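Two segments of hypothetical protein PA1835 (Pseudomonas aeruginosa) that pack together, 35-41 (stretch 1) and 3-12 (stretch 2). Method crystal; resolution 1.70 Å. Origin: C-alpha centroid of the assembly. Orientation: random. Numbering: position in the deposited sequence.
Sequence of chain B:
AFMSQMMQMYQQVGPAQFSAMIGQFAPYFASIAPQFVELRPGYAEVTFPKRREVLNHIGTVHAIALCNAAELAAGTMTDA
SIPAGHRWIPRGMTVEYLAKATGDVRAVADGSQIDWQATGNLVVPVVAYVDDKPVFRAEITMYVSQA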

# COMPACT_ATOMS: atom_id res chain seq x y z
N GLN B 35 -12.22 -4.02 -9.97
CA GLN B 35 -13.60 -4.47 -10.19
C GLN B 35 -13.79 -5.61 -9.20
O GLN B 35 -12.81 -6.29 -8.81
CB GLN B 35 -13.79 -5.02 -11.61
CG GLN B 35 -13.59 -3.99 -12.71
CD GLN B 35 -14.72 -2.96 -12.72
OE1 GLN B 35 -15.83 -3.22 -12.23
NE2 GLN B 35 -14.45 -1.80 -13.27
N PHE B 36 -15.01 -5.83 -8.75
CA PHE B 36 -15.26 -6.99 -7.89
C PHE B 36 -15.77 -8.12 -8.79
O PHE B 36 -16.60 -7.88 -9.71
CB PHE B 36 -16.37 -6.72 -6.88
CG PHE B 36 -15.87 -6.11 -5.60
CD1 PHE B 36 -15.54 -6.92 -4.50
CD2 PHE B 36 -15.70 -4.74 -5.50
CE1 PHE B 36 -15.04 -6.33 -3.32
CE2 PHE B 36 -15.22 -4.16 -4.34
CZ PHE B 36 -14.89 -4.96 -3.24
N VAL B 37 -15.28 -9.33 -8.53
CA VAL B 37 -15.73 -10.54 -9.24
C VAL B 37 -16.83 -11.10 -8.34
O VAL B 37 -17.90 -11.56 -8.81
CB VAL B 37 -14.62 -11.61 -9.35
CG1 VAL B 37 -15.20 -12.93 -9.96
CG2 VAL B 37 -13.50 -11.09 -10.18
N GLU B 38 -16.59 -11.09 -7.03
CA GLU B 38 -17.60 -11.58 -6.10
C GLU B 38 -17.51 -10.88 -4.76
O GLU B 38 -16.43 -10.54 -4.29
CB GLU B 38 -17.46 -13.08 -5.86
CG GLU B 38 -18.70 -13.63 -5.16
CD GLU B 38 -18.68 -15.16 -4.97
OE1 GLU B 38 -17.90 -15.85 -5.69
OE2 GLU B 38 -19.44 -15.66 -4.12
N LEU B 39 -18.66 -10.68 -4.13
CA LEU B 39 -18.66 -10.04 -2.82
C LEU B 39 -19.90 -10.52 -2.06
O LEU B 39 -21.02 -10.39 -2.55
CB LEU B 39 -18.72 -8.51 -2.97
CG LEU B 39 -18.80 -7.72 -1.66
CD1 LEU B 39 -17.57 -8.00 -0.79
CD2 LEU B 39 -18.92 -6.22 -1.92
N ARG B 40 -19.69 -11.10 -0.89
CA ARG B 40 -20.78 -11.57 -0.06
C ARG B 40 -20.19 -11.74 1.33
O ARG B 40 -18.98 -11.65 1.52
CB ARG B 40 -21.32 -12.91 -0.58
CG ARG B 40 -20.29 -14.05 -0.56
CD ARG B 40 -20.86 -15.32 -1.25
NE ARG B 40 -19.78 -16.22 -1.69
CZ ARG B 40 -19.14 -17.06 -0.88
NH1 ARG B 40 -19.49 -17.13 0.39
NH2 ARG B 40 -18.15 -17.81 -1.35
N PRO B 41 -21.04 -11.94 2.35
CA PRO B 41 -20.51 -12.13 3.70
C PRO B 41 -19.55 -13.32 3.63
O PRO B 41 -19.87 -14.35 3.02
CB PRO B 41 -21.79 -12.44 4.52
CG PRO B 41 -22.86 -11.65 3.76
CD PRO B 41 -22.51 -12.00 2.32
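Stretch 2 (3-12) MSQMMQMYQQ

Stretch 2 is helical throughout, from M3 to Q12, and the helix extends beyond the stretch at both ends. Its backbone bonds run from i+4 to i, as in M7 N to M3 O at 3.0 Å and Q11 N to M7 O at 2.9 Å. Stretch 1 is extended, with a corner at V37 that separates the strand segment at Q35 and F36 from the one that runs to R40. The helix crosses this second strand at a signed angle of -140°, so the two run roughly antiparallel. Their axes come within 9.2 Å. Across the two stretches, F36 CA is nearest Q11 CA, at 6.3 Å, and L39 CA is nearest Q8 CA, at 6.8 Å. As stretch 1 advances, the partner on the helix steps back. The two stretches bury 361 Å² between them.

L39, Q11 and F36 cover the most surface. L39 points toward the helix, while its neighbours E38 and R40 point away, as expected for alternating residues of a strand. Its chi1 is t and its chi2 is p. L39 CD2 lies 3.3 Å from Q8 CG, 3.7 Å from M7 CB and 3.8 Å from S4 O. The leucine thus rests against one turn of the helix, from S4 to Q8.

Q8 adds a polar link at the same site. Its CA-to-CB bond points sideways, but the end of the side chain comes nearer to the strand. Q8 NE2 donates a hydrogen bond to L39 O at 3.1 Å, with an angle of 149° at the hydrogen. The amide therefore ties the helix to the strand backbone.

Q11 points toward stretch 1 and lies along the corner. Q11 CG is 3.5 Å from F36 O and 4.0 Å from F36 CB. Its amide reaches further along the chain, where Q11 NE2 is 3.3 Å from V37 O. V37 itself points its side chain away, so it meets Q11 through its backbone.

F36 is buried and points toward the helix, with chi1 at -88°. F36 CE2 packs on M7 CG at 3.7 Å, and M7 approaches the ring obliquely. M7 SD is 5.0 Å from the centroid of the F36 ring. M7 starts out toward stretch 1, but its end leads away. M7 CB lies 3.7 Å from L39 CD2 and 3.8 Å from F36 CE2, so M7 packs against both apolar residues.

On the strand side that points away from the helix, R40 NE forms a salt bridge with E38 OE2 at 2.5 Å.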

# COMPACT_ATOMS: atom_id res chain seq x y z
N MET B 3 -20.27 0.71 2.89
CA MET B 3 -19.19 0.43 1.95
C MET B 3 -19.51 -0.80 1.07
O MET B 3 -19.43 -0.73 -0.16
CB MET B 3 -17.88 0.16 2.70
CG MET B 3 -16.68 -0.15 1.78
SD MET B 3 -15.19 -0.70 2.71
CE MET B 3 -13.82 -0.37 1.41
N SER B 4 -19.84 -1.94 1.70
CA SER B 4 -20.12 -3.13 0.90
C SER B 4 -21.39 -2.99 0.08
O SER B 4 -21.43 -3.46 -1.04
CB SER B 4 -20.17 -4.39 1.78
OG SER B 4 -21.21 -4.34 2.76
N GLN B 5 -22.40 -2.32 0.63
CA GLN B 5 -23.64 -2.12 -0.12
C GLN B 5 -23.34 -1.31 -1.40
O GLN B 5 -23.87 -1.62 -2.47
CB GLN B 5 -24.70 -1.42 0.77
CG GLN B 5 -25.21 -2.31 1.91
CD GLN B 5 -25.95 -1.54 3.01
OE1 GLN B 5 -26.17 -2.06 4.12
NE2 GLN B 5 -26.34 -0.30 2.72
N MET B 6 -22.48 -0.30 -1.29
CA MET B 6 -22.11 0.50 -2.47
C MET B 6 -21.40 -0.40 -3.49
O MET B 6 -21.75 -0.45 -4.67
CB MET B 6 -21.18 1.65 -2.08
CG MET B 6 -21.89 2.81 -1.34
SD MET B 6 -23.02 3.65 -2.49
CE MET B 6 -21.84 4.70 -3.33
N MET B 7 -20.38 -1.11 -3.01
CA MET B 7 -19.64 -1.97 -3.94
C MET B 7 -20.58 -2.94 -4.65
O MET B 7 -20.49 -3.12 -5.87
CB MET B 7 -18.55 -2.77 -3.21
CG MET B 7 -17.47 -1.92 -2.53
SD MET B 7 -16.63 -0.74 -3.61
CE MET B 7 -15.65 0.21 -2.28
N GLN B 8 -21.46 -3.57 -3.90
CA GLN B 8 -22.34 -4.55 -4.50
C GLN B 8 -23.31 -3.93 -5.48
O GLN B 8 -23.46 -4.41 -6.61
CB GLN B 8 -23.10 -5.32 -3.41
CG GLN B 8 -22.16 -6.14 -2.54
CD GLN B 8 -22.83 -6.81 -1.34
OE1 GLN B 8 -23.48 -6.15 -0.51
NE2 GLN B 8 -22.66 -8.12 -1.24
N MET B 9 -23.96 -2.87 -5.04
CA MET B 9 -24.92 -2.18 -5.90
C MET B 9 -24.32 -1.84 -7.26
O MET B 9 -24.92 -2.09 -8.32
CB MET B 9 -25.42 -0.91 -5.18
CG MET B 9 -26.36 -0.05 -6.00
SD MET B 9 -26.74 1.60 -5.24
CE MET B 9 -27.10 2.51 -6.82
N TYR B 10 -23.11 -1.30 -7.27
CA TYR B 10 -22.53 -0.92 -8.53
C TYR B 10 -21.83 -2.06 -9.29
O TYR B 10 -21.70 -1.99 -10.50
CB TYR B 10 -21.58 0.25 -8.34
CG TYR B 10 -22.31 1.56 -8.08
CD1 TYR B 10 -22.76 1.91 -6.81
CD2 TYR B 10 -22.61 2.42 -9.15
CE1 TYR B 10 -23.51 3.10 -6.60
CE2 TYR B 10 -23.35 3.60 -8.95
CZ TYR B 10 -23.80 3.93 -7.67
OH TYR B 10 -24.58 5.06 -7.49
N GLN B 11 -21.39 -3.10 -8.59
CA GLN B 11 -20.75 -4.21 -9.31
C GLN B 11 -21.85 -4.79 -10.21
O GLN B 11 -21.64 -5.13 -11.39
CB GLN B 11 -20.25 -5.26 -8.33
CG GLN B 11 -19.76 -6.53 -9.01
CD GLN B 11 -20.09 -7.76 -8.18
OE1 GLN B 11 -20.46 -7.65 -6.99
NE2 GLN B 11 -19.95 -8.94 -8.78
N GLN B 12 -23.05 -4.85 -9.65
CA GLN B 12 -24.20 -5.35 -10.37
C GLN B 12 -24.61 -4.50 -11.57
O GLN B 12 -25.18 -5.02 -12.51
CB GLN B 12 -25.40 -5.51 -9.43
CG GLN B 12 -25.22 -6.52 -8.30
CD GLN B 12 -25.13 -7.98 -8.79
OE1 GLN B 12 -24.04 -8.49 -9.11
NE2 GLN B 12 -26.29 -8.66 -8.84